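Local coordinates for protein inositol-1-monophosphatase (Nostoc sp., PDB 5ZHH) that probably hydrolyses inositol monophosphates to free inositol and inorganic phosphate, as other members of the inositol monophosphatase family do with the help of magnesium, at residues 8-13 with 55-60; 154-159 with 250-255; 183-188 with 205-210. All coordinates share one frame; numbering follows the deposited sequence.

Contact 1: residues 8-13 with 55-60; sequences LDIATE and LEIIRR
Ile10 of helix 3-25 meets Ile57 and Ile58 of helix 44-61 through a single methyl group, and this is where the two segments pack most closely. Its CG2 lies 3.9 Å from Ile57 CG2, and the two side chains run obliquely past one another. The same Ile10 CG2 comes to 4.2 Å of Ile58 CD1. Ile58 leaves its backbone to one side of the neighbouring helix, but its CG1 branch (chi1 -63°, chi2 -70°) bends back and brings the terminal methyl across. Further along, Ile57 CD1 rests 4.1 Å from the backbone oxygen Glu13 O, so the contact there is with the helix backbone.

These segments belong to the antiparallel pair of N-terminal helices that covers the large mixed sheet of the fold. Over residues 8-13 and 55-60 the axes approach to 9.6 Å, at 161° between N-to-C directions. Ile58 and Ala11 also touch Trp84 of that sheet, which continues the apolar layer beneath the pair.

Away from this apolar strip the interactions become polar and the two segments no longer touch. On helix 44-61, Arg60 grips exposed Glu56 one turn earlier, side-on: NE reaches OE2 at 2.8 Å and NH2 reaches OE1 at 2.9 Å. OE1 uses its syn lone pair, and OE2 is met on the syn side, somewhat out of the carboxylate plane. Both oxygens lie in the guanidinium plane, so the two nearly straight bonds fix the rotation of the guanidinium. Arg60 NH1 forms a salt bridge with Asp9 of the second subunit, while the carboxylate of Glu13 pairs with Arg140 of that same subunit.

Contact 2: residues 154-159 with 250-255; sequences SLLVTG and GSIHDN
Ile252 reaches Ser154 and Leu156 by holding CG1 between its own backbone N and carbonyl carbon (chi1 61°), with the chain then extended to CD1 (chi2 161°). Leu156 answers with CG beside its backbone N (chi1 -52°), which sends CD2 to 3.8 Å from Ile252 CD1; the two side chains lie alongside one another, pointing opposite ways. Ser154 lies against both branches of the isoleucine. Its OG sits 3.5 Å from Ile252 CG2 and 3.6 Å from Ile252 CD1, astride the two branches, and its CB is 4.1 Å from that same CD1.

Ile252 occupies the N-cap position of helix 253-261, and its backbone N is bound by the side chain of Asn249. The contact therefore joins the start of helix 253-261 to strand 156-158 and the residues leading into it, in the five-stranded mixed sheet of the C-terminal half. Leu156 also packs on Trp207 and Leu178, extending the apolar layer beneath helix 172-181.

No hydrogen bond crosses between the segments. The Ser154 hydroxyl donates to the backbone oxygen of Glu150, so its polarity is satisfied there, and what it offers Ile252 is van der Waals contact alone.

Contact 3: residues 183-188 with 205-210; sequences QGVRRS and GYWERG
Val185 and Trp207 touch at the far end of the indole: Val185 CG1 lies 3.9 Å from Trp207 CH2 and 4.1 Å from Trp207 CZ3, the two side chains running roughly perpendicular. A second meeting, between Arg187 and Glu208, is indirect. Arg187 NH2 stays 4.5 Å from Glu208 OE2; the oxygen stands off the plane of the guanidinium, where it can only feel its charge. Water 2 fills the role of go-between: it accepts from Arg187 NH2, in the guanidinium plane, and donates to Glu208 OE2 at 2.8 Å. Water 1 lies between Arg187 NH1 and Glu208 OE1, though its bond to the arginine is weak.

One shell out, Tyr206 OH donates to Glu208 OE1 at 2.5 Å, a short bond that meets the oxygen on its anti side, 15° out of the carboxylate plane. Glu208 presents its carboxylate on a nearly extended chain. The indole is steadied by Trp207 NE1, bonded to Asn171, and by the ring of Tyr233, whose plane stands at about 80° to it. Helix 172-181 covers this apolar side, with Phe175 against Val185 and Leu178 against Trp207.

The two strands are not neighbours in the sheet. Strand 156-158 runs between them, parallel to both, and the closest CA atoms, those of Val185 and Tyr206, are 9.0 Å apart; the side chains thus bridge over an intervening strand. Arg187 also lies at the border with the third subunit, close to its Arg186. Because water carries the link, the attraction between Arg187 and Glu208 is probably weaker than in a direct salt bridge, while Val185 and Trp207 meet without any polar partner between them.

How the contacts relate
Contacts 2 and 3 form one neighbourhood, their centres 8 Å apart, and contact 3 is nested along the chain inside the loop that contact 2 closes. Strand 156-158 joins them: Thr158 OG1 lies 2.6 Å from Trp207 O, and Leu156 O lies 2.8 Å from Arg186 N, both probable hydrogen bonds. Contact 1 stands apart, on the opposite side of the chain's centre, about 32 Å from contact 2 and 30 Å from contact 3, centre to centre. It faces the second subunit, whereas contacts 2 and 3 touch the third. After contact 3 the chain reaches WDVVAG, resembling the WDxAAG-type motif whose aspartate binds metal in relatives, so it probably leads to the active site.

Contact 1: residues 8-13 with 55-60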
ATOM      1  N   LEU A   8       1.052  -3.859  25.534  1.00 27.37           N
ATOM      2  CA  LEU A   8       0.980  -3.192  24.240  1.00 25.67           C
ATOM      3  C   LEU A   8       1.242  -4.161  23.090  1.00 26.64           C
ATOM      4  O   LEU A   8       0.611  -4.059  22.028  1.00 27.58           O
ATOM      5  CB  LEU A   8       1.974  -2.029  24.217  1.00 27.96           C
ATOM      6  CG  LEU A   8       2.083  -1.250  22.910  1.00 29.82           C
ATOM      7  CD1 LEU A   8       0.742  -0.608  22.584  1.00 27.57           C
ATOM      8  CD2 LEU A   8       3.189  -0.207  22.988  1.00 31.98           C
ATOM      9  N   ASP A   9       2.183  -5.091  23.275  1.00 27.82           N
ATOM     10  CA  ASP A   9       2.454  -6.093  22.248  1.00 27.60           C
ATOM     11  C   ASP A   9       1.204  -6.902  21.931  1.00 25.84           C
ATOM     12  O   ASP A   9       0.907  -7.173  20.764  1.00 27.34           O
ATOM     13  CB  ASP A   9       3.579  -7.035  22.694  1.00 29.16           C
ATOM     14  CG  ASP A   9       4.940  -6.372  22.715  1.00 32.24           C
ATOM     15  OD1 ASP A   9       5.101  -5.286  22.119  1.00 33.81           O
ATOM     16  OD2 ASP A   9       5.858  -6.955  23.331  1.00 31.44           O
ATOM     17  N   ILE A  10       0.481  -7.336  22.967  1.00 26.79           N
ATOM     18  CA  ILE A  10      -0.674  -8.201  22.754  1.00 27.39           C
ATOM     19  C   ILE A  10      -1.843  -7.408  22.180  1.00 27.22           C
ATOM     20  O   ILE A  10      -2.568  -7.889  21.300  1.00 28.62           O
ATOM     21  CB  ILE A  10      -1.063  -8.906  24.065  1.00 29.34           C
ATOM     22  CG1 ILE A  10       0.056  -9.841  24.509  1.00 33.93           C
ATOM     23  CG2 ILE A  10      -2.358  -9.685  23.883  1.00 31.13           C
ATOM     24  CD1 ILE A  10       0.534 -10.749  23.422  1.00 35.00           C
ATOM     25  N   ALA A  11      -2.053  -6.188  22.671  1.00 24.46           N
ATOM     26  CA  ALA A  11      -3.114  -5.357  22.108  1.00 24.87           C
ATOM     27  C   ALA A  11      -2.862  -5.065  20.635  1.00 27.16           C
ATOM     28  O   ALA A  11      -3.809  -4.991  19.841  1.00 27.04           O
ATOM     29  CB  ALA A  11      -3.236  -4.052  22.894  1.00 25.79           C
ATOM     30  N   THR A  12      -1.596  -4.910  20.248  1.00 26.71           N
ATOM     31  CA  THR A  12      -1.279  -4.661  18.846  1.00 25.92           C
ATOM     32  C   THR A  12      -1.666  -5.856  17.982  1.00 27.61           C
ATOM     33  O   THR A  12      -2.314  -5.701  16.940  1.00 24.06           O
ATOM     34  CB  THR A  12       0.208  -4.341  18.693  1.00 27.75           C
ATOM     35  OG1 THR A  12       0.534  -3.195  19.494  1.00 27.01           O
ATOM     36  CG2 THR A  12       0.532  -4.039  17.244  1.00 25.89           C
ATOM     37  N   GLU A  13      -1.289  -7.066  18.407  1.00 29.06           N
ATOM     38  CA  GLU A  13      -1.633  -8.247  17.620  1.00 27.99           C
ATOM     39  C   GLU A  13      -3.141  -8.468  17.597  1.00 28.17           C
ATOM     40  O   GLU A  13      -3.701  -8.856  16.567  1.00 27.50           O
ATOM     41  CB  GLU A  13      -0.898  -9.478  18.164  1.00 30.87           C
ATOM     42  CG  GLU A  13      -1.311 -10.822  17.545  1.00 34.26           C
ATOM     43  CD  GLU A  13      -0.941 -10.975  16.067  1.00 36.64           C
ATOM     44  OE1 GLU A  13      -0.176 -10.142  15.535  1.00 36.72           O
ATOM     45  OE2 GLU A  13      -1.412 -11.949  15.437  1.00 36.12           O
ATOM     46  N   LEU A  55     -11.405 -10.753  21.785  1.00 26.49           N
ATOM     47  CA  LEU A  55     -11.607 -11.373  23.091  1.00 31.07           C
ATOM     48  C   LEU A  55     -10.753 -12.623  23.241  1.00 34.43           C
ATOM     49  O   LEU A  55     -10.109 -12.826  24.272  1.00 37.71           O
ATOM     50  CB  LEU A  55     -13.085 -11.704  23.293  1.00 38.57           C
ATOM     51  CG  LEU A  55     -14.007 -10.497  23.470  1.00 41.80           C
ATOM     52  CD1 LEU A  55     -15.439 -10.936  23.724  1.00 43.46           C
ATOM     53  CD2 LEU A  55     -13.498  -9.642  24.604  1.00 43.15           C
ATOM     54  N   GLU A  56     -10.712 -13.461  22.206  1.00 34.26           N
ATOM     55  CA  GLU A  56      -9.946 -14.696  22.307  1.00 35.21           C
ATOM     56  C   GLU A  56      -8.479 -14.409  22.601  1.00 34.29           C
ATOM     57  O   GLU A  56      -7.873 -15.061  23.458  1.00 38.12           O
ATOM     58  CB  GLU A  56     -10.093 -15.510  21.021  1.00 38.13           C
ATOM     59  CG  GLU A  56      -9.576 -16.943  21.132  1.00 39.40           C
ATOM     60  CD  GLU A  56      -8.074 -17.040  20.972  1.00 42.63           C
ATOM     61  OE1 GLU A  56      -7.498 -16.174  20.275  1.00 40.50           O
ATOM     62  OE2 GLU A  56      -7.469 -17.980  21.543  1.00 42.16           O
ATOM     63  N   ILE A  57      -7.902 -13.412  21.924  1.00 29.60           N
ATOM     64  CA  ILE A  57      -6.489 -13.100  22.118  1.00 31.90           C
ATOM     65  C   ILE A  57      -6.250 -12.542  23.516  1.00 31.80           C
ATOM     66  O   ILE A  57      -5.356 -13.000  24.239  1.00 28.88           O
ATOM     67  CB  ILE A  57      -5.997 -12.133  21.024  1.00 33.17           C
ATOM     68  CG1 ILE A  57      -6.014 -12.829  19.659  1.00 32.20           C
ATOM     69  CG2 ILE A  57      -4.613 -11.584  21.363  1.00 32.95           C
ATOM     70  CD1 ILE A  57      -5.769 -11.901  18.480  1.00 33.02           C
ATOM     71  N   ILE A  58      -7.064 -11.570  23.935  1.00 33.48           N
ATOM     72  CA  ILE A  58      -6.823 -10.920  25.217  1.00 33.28           C
ATOM     73  C   ILE A  58      -6.999 -11.903  26.364  1.00 32.88           C
ATOM     74  O   ILE A  58      -6.199 -11.922  27.307  1.00 36.38           O
ATOM     75  CB  ILE A  58      -7.748  -9.702  25.388  1.00 35.50           C
ATOM     76  CG1 ILE A  58      -7.446  -8.647  24.322  1.00 39.29           C
ATOM     77  CG2 ILE A  58      -7.615  -9.135  26.803  1.00 36.28           C
ATOM     78  CD1 ILE A  58      -6.118  -7.968  24.511  1.00 44.17           C
ATOM     79  N   ARG A  59      -8.046 -12.734  26.314  1.00 34.23           N
ATOM     80  CA  ARG A  59      -8.286 -13.644  27.431  1.00 41.32           C
ATOM     81  C   ARG A  59      -7.274 -14.783  27.459  1.00 38.67           C
ATOM     82  O   ARG A  59      -6.979 -15.311  28.534  1.00 38.38           O
ATOM     83  CB  ARG A  59      -9.716 -14.199  27.396  1.00 48.10           C
ATOM     84  CG  ARG A  59     -10.788 -13.193  26.965  1.00 55.29           C
ATOM     85  CD  ARG A  59     -12.139 -13.436  27.563  1.00 62.25           C
ATOM     86  NE  ARG A  59     -12.425 -14.860  27.728  1.00 68.37           N
ATOM     87  CZ  ARG A  59     -13.636 -15.361  27.955  1.00 72.08           C
ATOM     88  NH1 ARG A  59     -14.689 -14.578  28.002  1.00 73.41           N
ATOM     89  NH2 ARG A  59     -13.802 -16.666  28.115  1.00 72.78           N
ATOM     90  N   ARG A  60      -6.725 -15.169  26.302  1.00 36.53           N
ATOM     91  CA  ARG A  60      -5.716 -16.230  26.295  1.00 38.48           C
ATOM     92  C   ARG A  60      -4.396 -15.749  26.887  1.00 37.72           C
ATOM     93  O   ARG A  60      -3.720 -16.501  27.601  1.00 36.87           O
ATOM     94  CB  ARG A  60      -5.506 -16.758  24.871  1.00 36.24           C
ATOM     95  CG  ARG A  60      -4.337 -17.736  24.734  1.00 38.44           C
ATOM     96  CD  ARG A  60      -4.367 -18.487  23.409  1.00 37.40           C
ATOM     97  NE  ARG A  60      -4.846 -17.659  22.308  1.00 36.30           N
ATOM     98  CZ  ARG A  60      -4.085 -16.808  21.633  1.00 32.88           C
ATOM     99  NH1 ARG A  60      -2.804 -16.675  21.950  1.00 31.28           N
ATOM    100  NH2 ARG A  60      -4.605 -16.092  20.644  1.00 29.30           N
TER

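Contact 2: residues 154-159 with 250-255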
ATOM      1  N   SER A 154      -6.750  27.005  14.148  1.00 31.12           N
ATOM      2  CA  SER A 154      -6.876  25.604  14.499  1.00 30.17           C
ATOM      3  C   SER A 154      -7.851  24.893  13.574  1.00 28.06           C
ATOM      4  O   SER A 154      -8.729  25.502  12.962  1.00 26.69           O
ATOM      5  CB  SER A 154      -7.348  25.455  15.949  1.00 34.46           C
ATOM      6  OG  SER A 154      -6.387  25.954  16.863  1.00 37.95           O
ATOM      7  N   LEU A 155      -7.667  23.579  13.476  1.00 24.01           N
ATOM      8  CA  LEU A 155      -8.603  22.679  12.821  1.00 24.82           C
ATOM      9  C   LEU A 155      -9.080  21.707  13.885  1.00 26.35           C
ATOM     10  O   LEU A 155      -8.259  21.070  14.554  1.00 26.70           O
ATOM     11  CB  LEU A 155      -7.946  21.925  11.659  1.00 24.46           C
ATOM     12  CG  LEU A 155      -8.861  21.008  10.839  1.00 24.69           C
ATOM     13  CD1 LEU A 155      -9.937  21.804  10.110  1.00 25.13           C
ATOM     14  CD2 LEU A 155      -8.053  20.165   9.853  1.00 24.30           C
ATOM     15  N   LEU A 156     -10.391  21.610  14.059  1.00 24.10           N
ATOM     16  CA  LEU A 156     -10.971  20.786  15.106  1.00 23.73           C
ATOM     17  C   LEU A 156     -11.833  19.687  14.497  1.00 20.64           C
ATOM     18  O   LEU A 156     -12.054  19.633  13.286  1.00 21.22           O
ATOM     19  CB  LEU A 156     -11.808  21.638  16.070  1.00 21.43           C
ATOM     20  CG  LEU A 156     -11.124  22.870  16.669  1.00 23.69           C
ATOM     21  CD1 LEU A 156     -12.114  23.586  17.599  1.00 22.42           C
ATOM     22  CD2 LEU A 156      -9.849  22.522  17.402  1.00 26.31           C
ATOM     23  N   VAL A 157     -12.316  18.797  15.363  1.00 22.34           N
ATOM     24  CA  VAL A 157     -13.234  17.740  14.954  1.00 23.24           C
ATOM     25  C   VAL A 157     -14.166  17.455  16.124  1.00 22.16           C
ATOM     26  O   VAL A 157     -13.795  17.617  17.288  1.00 24.64           O
ATOM     27  CB  VAL A 157     -12.458  16.475  14.488  1.00 23.41           C
ATOM     28  CG1 VAL A 157     -11.548  15.950  15.595  1.00 25.35           C
ATOM     29  CG2 VAL A 157     -13.413  15.376  13.979  1.00 24.45           C
ATOM     30  N   THR A 158     -15.392  17.041  15.812  1.00 21.11           N
ATOM     31  CA  THR A 158     -16.367  16.717  16.841  1.00 22.25           C
ATOM     32  C   THR A 158     -17.326  15.675  16.284  1.00 23.36           C
ATOM     33  O   THR A 158     -17.189  15.220  15.144  1.00 23.65           O
ATOM     34  CB  THR A 158     -17.117  17.975  17.341  1.00 23.83           C
ATOM     35  OG1 THR A 158     -17.833  17.651  18.539  1.00 24.31           O
ATOM     36  CG2 THR A 158     -18.111  18.488  16.302  1.00 24.70           C
ATOM     37  N   GLY A 159     -18.267  15.255  17.123  1.00 24.91           N
ATOM     38  CA  GLY A 159     -19.266  14.281  16.732  1.00 26.76           C
ATOM     39  C   GLY A 159     -20.593  14.588  17.396  1.00 27.06           C
ATOM     40  O   GLY A 159     -20.702  15.511  18.201  1.00 27.97           O
ATOM     41  N   GLY A 250      -2.863  20.499  23.687  1.00 30.03           N
ATOM     42  CA  GLY A 250      -2.316  21.078  24.899  1.00 32.10           C
ATOM     43  C   GLY A 250      -2.126  22.580  24.817  1.00 36.81           C
ATOM     44  O   GLY A 250      -2.265  23.281  25.825  1.00 41.49           O
ATOM     45  N   SER A 251      -1.747  23.079  23.638  1.00 35.14           N
ATOM     46  CA  SER A 251      -1.517  24.513  23.471  1.00 35.26           C
ATOM     47  C   SER A 251      -2.809  25.303  23.281  1.00 32.24           C
ATOM     48  O   SER A 251      -2.891  26.446  23.741  1.00 29.77           O
ATOM     49  CB  SER A 251      -0.559  24.758  22.304  1.00 36.55           C
ATOM     50  OG  SER A 251       0.636  24.014  22.484  1.00 37.39           O
ATOM     51  N   ILE A 252      -3.825  24.738  22.621  1.00 29.64           N
ATOM     52  CA  ILE A 252      -5.110  25.431  22.502  1.00 28.94           C
ATOM     53  C   ILE A 252      -6.106  24.956  23.554  1.00 26.81           C
ATOM     54  O   ILE A 252      -7.282  25.324  23.494  1.00 29.61           O
ATOM     55  CB  ILE A 252      -5.731  25.310  21.094  1.00 30.26           C
ATOM     56  CG1 ILE A 252      -6.013  23.846  20.738  1.00 30.74           C
ATOM     57  CG2 ILE A 252      -4.881  26.016  20.043  1.00 31.87           C
ATOM     58  CD1 ILE A 252      -7.019  23.700  19.604  1.00 32.05           C
ATOM     59  N   HIS A 253      -5.670  24.136  24.510  1.00 27.34           N
ATOM     60  CA  HIS A 253      -6.618  23.512  25.430  1.00 24.13           C
ATOM     61  C   HIS A 253      -7.414  24.558  26.202  1.00 26.47           C
ATOM     62  O   HIS A 253      -8.644  24.477  26.287  1.00 30.06           O
ATOM     63  CB  HIS A 253      -5.887  22.587  26.402  1.00 25.60           C
ATOM     64  CG  HIS A 253      -6.770  21.526  26.975  1.00 28.21           C
ATOM     65  ND1 HIS A 253      -6.959  20.306  26.361  1.00 30.04           N
ATOM     66  CD2 HIS A 253      -7.574  21.529  28.066  1.00 29.16           C
ATOM     67  CE1 HIS A 253      -7.813  19.588  27.069  1.00 32.08           C
ATOM     68  NE2 HIS A 253      -8.208  20.309  28.104  1.00 31.35           N
ATOM     69  N   ASP A 254      -6.727  25.548  26.779  1.00 26.66           N
ATOM     70  CA  ASP A 254      -7.427  26.565  27.558  1.00 30.64           C
ATOM     71  C   ASP A 254      -8.338  27.407  26.678  1.00 29.63           C
ATOM     72  O   ASP A 254      -9.415  27.826  27.118  1.00 30.43           O
ATOM     73  CB  ASP A 254      -6.421  27.451  28.299  1.00 35.72           C
ATOM     74  CG  ASP A 254      -5.436  28.136  27.363  1.00 41.97           C
ATOM     75  OD1 ASP A 254      -5.204  27.615  26.247  1.00 43.30           O
ATOM     76  OD2 ASP A 254      -4.884  29.194  27.749  1.00 44.37           O
ATOM     77  N   ASN A 255      -7.916  27.685  25.441  1.00 27.68           N
ATOM     78  CA  ASN A 255      -8.730  28.499  24.545  1.00 29.57           C
ATOM     79  C   ASN A 255      -9.987  27.750  24.129  1.00 28.17           C
ATOM     80  O   ASN A 255     -11.084  28.319  24.113  1.00 28.07           O
ATOM     81  CB  ASN A 255      -7.922  28.892  23.311  1.00 31.23           C
ATOM     82  CG  ASN A 255      -6.659  29.670  23.651  1.00 36.13           C
ATOM     83  OD1 ASN A 255      -5.581  29.347  23.158  1.00 41.30           O
ATOM     84  ND2 ASN A 255      -6.786  30.697  24.480  1.00 34.21           N
TER

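Contact 3: residues 183-188 with 205-210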
ATOM      1  N   GLN A 183     -10.567  27.504  11.868  1.00 24.11           N
ATOM      2  CA  GLN A 183     -10.461  27.285  10.442  1.00 26.06           C
ATOM      3  C   GLN A 183     -11.457  26.224   9.951  1.00 28.27           C
ATOM      4  O   GLN A 183     -11.610  26.049   8.816  1.00 31.58           O
ATOM      5  CB  GLN A 183      -9.063  26.895  10.024  1.00 30.81           C
ATOM      6  CG  GLN A 183      -8.053  27.968  10.249  1.00 30.84           C
ATOM      7  CD  GLN A 183      -6.686  27.556   9.807  1.00 35.15           C
ATOM      8  OE1 GLN A 183      -6.414  26.415   9.634  1.00 37.40           O
ATOM      9  NE2 GLN A 183      -5.833  28.502   9.623  1.00 36.98           N
ATOM     10  N   GLY A 184     -12.086  25.511  10.849  1.00 27.22           N
ATOM     11  CA  GLY A 184     -13.073  24.523  10.464  1.00 27.67           C
ATOM     12  C   GLY A 184     -13.180  23.430  11.501  1.00 26.88           C
ATOM     13  O   GLY A 184     -12.264  23.162  12.273  1.00 26.72           O
ATOM     14  N   VAL A 185     -14.341  22.783  11.518  1.00 26.53           N
ATOM     15  CA  VAL A 185     -14.604  21.648  12.392  1.00 26.97           C
ATOM     16  C   VAL A 185     -14.993  20.469  11.510  1.00 26.91           C
ATOM     17  O   VAL A 185     -16.021  20.511  10.819  1.00 24.17           O
ATOM     18  CB  VAL A 185     -15.704  21.950  13.422  1.00 28.15           C
ATOM     19  CG1 VAL A 185     -15.891  20.742  14.343  1.00 29.14           C
ATOM     20  CG2 VAL A 185     -15.351  23.205  14.228  1.00 25.49           C
ATOM     21  N   ARG A 186     -14.164  19.432  11.523  1.00 21.46           N
ATOM     22  CA  ARG A 186     -14.432  18.229  10.760  1.00 20.95           C
ATOM     23  C   ARG A 186     -15.429  17.340  11.503  1.00 24.40           C
ATOM     24  O   ARG A 186     -15.647  17.478  12.711  1.00 25.98           O
ATOM     25  CB  ARG A 186     -13.117  17.469  10.530  1.00 22.08           C
ATOM     26  CG  ARG A 186     -12.060  18.305   9.790  1.00 24.96           C
ATOM     27  CD  ARG A 186     -12.463  18.497   8.329  1.00 25.89           C
ATOM     28  NE  ARG A 186     -11.604  19.422   7.590  1.00 25.48           N
ATOM     29  CZ  ARG A 186     -11.888  20.707   7.388  1.00 23.94           C
ATOM     30  NH1 ARG A 186     -11.060  21.476   6.690  1.00 23.44           N
ATOM     31  NH2 ARG A 186     -13.001  21.232   7.894  1.00 24.65           N
ATOM     32  N   ARG A 187     -16.027  16.404  10.762  1.00 22.70           N
ATOM     33  CA  ARG A 187     -16.849  15.343  11.344  1.00 24.67           C
ATOM     34  C   ARG A 187     -16.515  14.076  10.558  1.00 24.98           C
ATOM     35  O   ARG A 187     -16.950  13.910   9.414  1.00 24.46           O
ATOM     36  CB  ARG A 187     -18.337  15.682  11.294  1.00 28.51           C
ATOM     37  CG  ARG A 187     -19.223  14.976  12.345  1.00 30.74           C
ATOM     38  CD  ARG A 187     -19.279  13.465  12.165  1.00 32.43           C
ATOM     39  NE  ARG A 187     -20.245  12.787  13.037  1.00 29.03           N
ATOM     40  CZ  ARG A 187     -19.908  12.023  14.078  1.00 31.14           C
ATOM     41  NH1 ARG A 187     -18.621  11.836  14.399  1.00 24.17           N
ATOM     42  NH2 ARG A 187     -20.859  11.432  14.798  1.00 34.72           N
ATOM     43  N   SER A 188     -15.734  13.191  11.172  1.00 23.09           N
ATOM     44  CA  SER A 188     -15.259  11.985  10.505  1.00 24.17           C
ATOM     45  C   SER A 188     -16.180  10.800  10.723  1.00 27.92           C
ATOM     46  O   SER A 188     -16.310   9.954   9.829  1.00 28.69           O
ATOM     47  CB  SER A 188     -13.864  11.604  11.011  1.00 23.87           C
ATOM     48  OG  SER A 188     -13.966  11.023  12.306  1.00 28.33           O
ATOM     49  N   GLY A 205      -7.549  19.667  18.005  1.00 23.28           N
ATOM     50  CA  GLY A 205      -8.403  19.435  19.150  1.00 24.24           C
ATOM     51  C   GLY A 205      -9.683  18.744  18.748  1.00 23.81           C
ATOM     52  O   GLY A 205     -10.103  18.785  17.587  1.00 22.20           O
ATOM     53  N   TYR A 206     -10.300  18.114  19.738  1.00 22.79           N
ATOM     54  CA  TYR A 206     -11.475  17.279  19.558  1.00 22.87           C
ATOM     55  C   TYR A 206     -12.311  17.388  20.824  1.00 26.23           C
ATOM     56  O   TYR A 206     -11.762  17.443  21.927  1.00 28.37           O
ATOM     57  CB  TYR A 206     -11.057  15.824  19.269  1.00 23.99           C
ATOM     58  CG  TYR A 206     -12.093  14.765  19.608  1.00 25.48           C
ATOM     59  CD1 TYR A 206     -13.274  14.652  18.882  1.00 25.14           C
ATOM     60  CD2 TYR A 206     -11.881  13.878  20.664  1.00 26.59           C
ATOM     61  CE1 TYR A 206     -14.214  13.675  19.196  1.00 25.95           C
ATOM     62  CE2 TYR A 206     -12.816  12.907  20.985  1.00 24.27           C
ATOM     63  CZ  TYR A 206     -13.972  12.812  20.254  1.00 24.88           C
ATOM     64  OH  TYR A 206     -14.904  11.856  20.582  1.00 28.32           O
ATOM     65  N   TRP A 207     -13.629  17.492  20.664  1.00 28.21           N
ATOM     66  CA  TRP A 207     -14.534  17.439  21.803  1.00 25.62           C
ATOM     67  C   TRP A 207     -15.785  16.682  21.392  1.00 25.46           C
ATOM     68  O   TRP A 207     -16.165  16.685  20.220  1.00 26.49           O
ATOM     69  CB  TRP A 207     -14.897  18.839  22.328  1.00 25.91           C
ATOM     70  CG  TRP A 207     -16.018  19.490  21.586  1.00 27.97           C
ATOM     71  CD1 TRP A 207     -17.345  19.510  21.942  1.00 28.42           C
ATOM     72  CD2 TRP A 207     -15.924  20.210  20.353  1.00 26.63           C
ATOM     73  NE1 TRP A 207     -18.074  20.206  21.008  1.00 27.52           N
ATOM     74  CE2 TRP A 207     -17.228  20.648  20.023  1.00 28.09           C
ATOM     75  CE3 TRP A 207     -14.862  20.541  19.501  1.00 24.46           C
ATOM     76  CZ2 TRP A 207     -17.501  21.384  18.870  1.00 28.24           C
ATOM     77  CZ3 TRP A 207     -15.134  21.271  18.354  1.00 25.41           C
ATOM     78  CH2 TRP A 207     -16.448  21.688  18.050  1.00 28.04           C
ATOM     79  N   GLU A 208     -16.422  16.028  22.362  1.00 25.52           N
ATOM     80  CA  GLU A 208     -17.640  15.292  22.053  1.00 26.08           C
ATOM     81  C   GLU A 208     -18.367  14.949  23.345  1.00 25.67           C
ATOM     82  O   GLU A 208     -17.744  14.798  24.401  1.00 27.94           O
ATOM     83  CB  GLU A 208     -17.329  14.010  21.256  1.00 25.80           C
ATOM     84  CG  GLU A 208     -18.580  13.363  20.687  1.00 27.82           C
ATOM     85  CD  GLU A 208     -18.304  12.354  19.588  1.00 30.93           C
ATOM     86  OE1 GLU A 208     -17.126  11.987  19.358  1.00 33.82           O
ATOM     87  OE2 GLU A 208     -19.285  11.928  18.949  1.00 31.60           O
ATOM     88  N   ARG A 209     -19.690  14.847  23.250  1.00 25.48           N
ATOM     89  CA  ARG A 209     -20.520  14.327  24.323  1.00 24.22           C
ATOM     90  C   ARG A 209     -21.175  13.029  23.876  1.00 27.88           C
ATOM     91  O   ARG A 209     -21.230  12.713  22.683  1.00 30.90           O
ATOM     92  CB  ARG A 209     -21.598  15.338  24.745  1.00 26.66           C
ATOM     93  CG  ARG A 209     -22.641  15.618  23.679  1.00 27.42           C
ATOM     94  CD  ARG A 209     -23.877  16.304  24.253  1.00 30.84           C
ATOM     95  NE  ARG A 209     -24.641  15.432  25.141  1.00 33.87           N
ATOM     96  CZ  ARG A 209     -25.542  14.546  24.728  1.00 37.80           C
ATOM     97  NH1 ARG A 209     -25.801  14.403  23.432  1.00 34.59           N
ATOM     98  NH2 ARG A 209     -26.187  13.800  25.613  1.00 40.79           N
ATOM     99  N   GLY A 210     -21.654  12.267  24.853  1.00 27.96           N
ATOM    100  CA  GLY A 210     -22.321  11.017  24.554  1.00 28.96           C
ATOM    101  C   GLY A 210     -21.396   9.908  24.110  1.00 32.07           C
ATOM    102  O   GLY A 210     -21.834   8.993  23.404  1.00 31.22           O
TER
HETATM  103  O   HOH W   1     -16.560  11.401  16.643  1.00 28.12           O
HETATM  104  O   HOH W   2     -19.168   9.968  16.990  1.00 50.04           O